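Local coordinates for protein DegQ (Legionella fallonii, PDB 3PV2) that probably degrades misfolded proteins as an HtrA-family serine protease with chaperone character, working as a self-compartmentizing 12-mer, at residues B[334-339]-B[343-348]. Sequence-based numbering, arbitrary orientation.
Sequences KIIVER and PLTLSA
Strands 334-339 and 343-348 run antiparallel, their axes 4.6 Å apart at closest approach and 151° between their directions, and I335 with L346 and V337 with L344 form the two hydrogen-bonded pairs. I335 N gives L346 O a nearly straight bond of 2.7 Å, and L346 N returns one to I335 O; V337 and L344 exchange the same two bonds. In the non-hydrogen-bonded I336-T345 pair between them, the CA of I336 also sits 3.3 Å from L344 O in a CA-H...O contact.

I335, V337, L344 and L346 share one face and make it largely apolar. CD1 of I335 lies 4.1 Å from CB of A348, while CG2 of V337 touches both CB of L344 and CD1 of L346. R339, at the end of its strand, runs extended through CD, then turns at chi3 (-51°), and CD1 of L344 stands 3.4 Å above the centre of its guanidinium plane. D304 holds that flat group by a salt bridge to NH2, which also bonds to G299 O. On the other face I336 and T345 lie side by side, CG1 of I336 3.8 Å from OG1 of T345, and OE2 of E338 approaches CB of P343.

This is the C-terminal beta hairpin of the first PDZ domain. Strand 332-339 is its inner arm, pairing on its far edge with strand 305-309, where I335 and V337 pack on I306, while K334 and I336 touch Q308; V337 also rests on L300, just after helix 294-298.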
ATOM      1  N   LYS B 334      66.091  -5.171  -5.400  1.00 50.91           N
ATOM      2  CA  LYS B 334      66.802  -5.589  -6.580  1.00 50.43           C
ATOM      3  C   LYS B 334      65.752  -6.099  -7.578  1.00 46.17           C
ATOM      4  O   LYS B 334      64.930  -6.903  -7.219  1.00 44.49           O
ATOM      5  CB  LYS B 334      67.804  -6.677  -6.227  1.00 53.01           C
ATOM      6  CG  LYS B 334      68.330  -7.464  -7.390  1.00 57.17           C
ATOM      7  CD  LYS B 334      69.443  -8.389  -6.969  1.00 62.60           C
ATOM      8  CE  LYS B 334      69.506  -9.574  -7.882  1.00 65.78           C
ATOM      9  NZ  LYS B 334      70.428 -10.648  -7.391  1.00 70.70           N
ATOM     10  N   ILE B 335      65.772  -5.612  -8.803  1.00 43.17           N
ATOM     11  CA  ILE B 335      64.786  -6.078  -9.808  1.00 41.59           C
ATOM     12  C   ILE B 335      65.498  -6.562 -11.044  1.00 40.11           C
ATOM     13  O   ILE B 335      66.276  -5.838 -11.607  1.00 41.73           O
ATOM     14  CB  ILE B 335      63.771  -4.977 -10.214  1.00 39.49           C
ATOM     15  CG1 ILE B 335      63.027  -4.398  -9.000  1.00 41.22           C
ATOM     16  CG2 ILE B 335      62.761  -5.581 -11.136  1.00 39.32           C
ATOM     17  CD1 ILE B 335      62.416  -2.950  -9.231  1.00 37.77           C
ATOM     18  N   ILE B 336      65.255  -7.793 -11.465  1.00 39.45           N
ATOM     19  CA  ILE B 336      65.937  -8.319 -12.644  1.00 38.99           C
ATOM     20  C   ILE B 336      64.884  -8.385 -13.723  1.00 38.19           C
ATOM     21  O   ILE B 336      63.845  -8.916 -13.483  1.00 37.64           O
ATOM     22  CB  ILE B 336      66.592  -9.727 -12.393  1.00 40.26           C
ATOM     23  CG1 ILE B 336      67.764  -9.610 -11.402  1.00 41.60           C
ATOM     24  CG2 ILE B 336      67.153 -10.366 -13.707  1.00 40.67           C
ATOM     25  CD1 ILE B 336      68.459 -10.959 -11.171  1.00 45.49           C
ATOM     26  N   VAL B 337      65.147  -7.802 -14.883  1.00 38.27           N
ATOM     27  CA  VAL B 337      64.180  -7.807 -16.006  1.00 37.62           C
ATOM     28  C   VAL B 337      64.836  -8.353 -17.273  1.00 38.37           C
ATOM     29  O   VAL B 337      66.014  -8.472 -17.387  1.00 39.40           O
ATOM     30  CB  VAL B 337      63.529  -6.405 -16.301  1.00 36.93           C
ATOM     31  CG1 VAL B 337      62.719  -5.844 -15.028  1.00 36.23           C
ATOM     32  CG2 VAL B 337      64.562  -5.441 -16.730  1.00 37.62           C
ATOM     33  N   GLU B 338      63.995  -8.699 -18.223  1.00 37.92           N
ATOM     34  CA  GLU B 338      64.431  -9.000 -19.557  1.00 38.55           C
ATOM     35  C   GLU B 338      63.938  -7.841 -20.386  1.00 38.14           C
ATOM     36  O   GLU B 338      62.773  -7.523 -20.352  1.00 37.22           O
ATOM     37  CB  GLU B 338      63.782 -10.275 -20.102  1.00 38.43           C
ATOM     38  CG  GLU B 338      64.323 -11.561 -19.553  1.00 39.13           C
ATOM     39  CD  GLU B 338      65.616 -11.976 -20.183  1.00 40.47           C
ATOM     40  OE1 GLU B 338      65.843 -11.824 -21.395  1.00 40.89           O
ATOM     41  OE2 GLU B 338      66.443 -12.482 -19.436  1.00 41.27           O
ATOM     42  N   ARG B 339      64.808  -7.235 -21.164  1.00 39.00           N
ATOM     43  CA  ARG B 339      64.389  -6.230 -22.061  1.00 38.86           C
ATOM     44  C   ARG B 339      64.871  -6.522 -23.444  1.00 39.81           C
ATOM     45  O   ARG B 339      66.028  -6.394 -23.692  1.00 41.03           O
ATOM     46  CB  ARG B 339      64.938  -4.860 -21.601  1.00 39.16           C
ATOM     47  CG  ARG B 339      64.703  -3.706 -22.613  1.00 39.40           C
ATOM     48  CD  ARG B 339      65.248  -2.305 -22.052  1.00 40.29           C
ATOM     49  NE  ARG B 339      64.736  -2.044 -20.702  1.00 38.85           N
ATOM     50  CZ  ARG B 339      65.224  -1.164 -19.838  1.00 39.62           C
ATOM     51  NH1 ARG B 339      66.269  -0.406 -20.145  1.00 40.27           N
ATOM     52  NH2 ARG B 339      64.668  -1.061 -18.635  1.00 38.20           N
ATOM     53  N   PRO B 343      69.144  -9.313 -20.365  1.00 53.18           N
ATOM     54  CA  PRO B 343      68.884  -9.217 -18.947  1.00 51.57           C
ATOM     55  C   PRO B 343      69.480  -7.923 -18.336  1.00 51.17           C
ATOM     56  O   PRO B 343      70.522  -7.451 -18.770  1.00 52.58           O
ATOM     57  CB  PRO B 343      69.550 -10.476 -18.386  1.00 53.84           C
ATOM     58  CG  PRO B 343      70.704 -10.759 -19.322  1.00 55.74           C
ATOM     59  CD  PRO B 343      70.302 -10.168 -20.687  1.00 56.13           C
ATOM     60  N   LEU B 344      68.764  -7.322 -17.389  1.00 47.91           N
ATOM     61  CA  LEU B 344      69.249  -6.148 -16.674  1.00 48.03           C
ATOM     62  C   LEU B 344      68.921  -6.256 -15.204  1.00 46.79           C
ATOM     63  O   LEU B 344      67.871  -6.775 -14.812  1.00 44.90           O
ATOM     64  CB  LEU B 344      68.653  -4.843 -17.209  1.00 46.20           C
ATOM     65  CG  LEU B 344      68.946  -4.426 -18.652  1.00 49.63           C
ATOM     66  CD1 LEU B 344      67.875  -3.412 -19.189  1.00 47.49           C
ATOM     67  CD2 LEU B 344      70.387  -3.852 -18.779  1.00 50.71           C
ATOM     68  N   THR B 345      69.855  -5.792 -14.390  1.00 48.35           N
ATOM     69  CA  THR B 345      69.673  -5.776 -12.971  1.00 49.11           C
ATOM     70  C   THR B 345      69.504  -4.334 -12.591  1.00 48.83           C
ATOM     71  O   THR B 345      70.328  -3.480 -12.895  1.00 49.93           O
ATOM     72  CB  THR B 345      70.821  -6.397 -12.232  1.00 51.10           C
ATOM     73  OG1 THR B 345      70.889  -7.763 -12.619  1.00 54.10           O
ATOM     74  CG2 THR B 345      70.624  -6.303 -10.701  1.00 50.02           C
ATOM     75  N   LEU B 346      68.397  -4.079 -11.941  1.00 47.04           N
ATOM     76  CA  LEU B 346      68.102  -2.733 -11.502  1.00 47.20           C
ATOM     77  C   LEU B 346      67.917  -2.688 -10.005  1.00 47.05           C
ATOM     78  O   LEU B 346      67.567  -3.706  -9.356  1.00 45.80           O
ATOM     79  CB  LEU B 346      66.826  -2.233 -12.162  1.00 45.36           C
ATOM     80  CG  LEU B 346      66.740  -2.378 -13.687  1.00 46.70           C
ATOM     81  CD1 LEU B 346      65.299  -2.119 -14.128  1.00 43.87           C
ATOM     82  CD2 LEU B 346      67.785  -1.511 -14.458  1.00 47.11           C
ATOM     83  N   SER B 347      68.067  -1.478  -9.488  1.00 47.51           N
ATOM     84  CA  SER B 347      67.920  -1.227  -8.069  1.00 48.69           C
ATOM     85  C   SER B 347      67.041   0.008  -7.801  1.00 47.25           C
ATOM     86  O   SER B 347      67.323   1.106  -8.274  1.00 45.71           O
ATOM     87  CB  SER B 347      69.307  -1.009  -7.418  1.00 51.19           C
ATOM     88  OG  SER B 347      69.145  -1.076  -6.008  1.00 54.61           O
ATOM     89  N   ALA B 348      65.979  -0.223  -7.043  1.00 46.36           N
ATOM     90  CA  ALA B 348      65.003   0.786  -6.730  1.00 46.43           C
ATOM     91  C   ALA B 348      64.853   0.944  -5.191  1.00 47.30           C
ATOM     92  O   ALA B 348      65.027  -0.002  -4.428  1.00 47.89           O
ATOM     93  CB  ALA B 348      63.674   0.441  -7.380  1.00 44.91           C
TER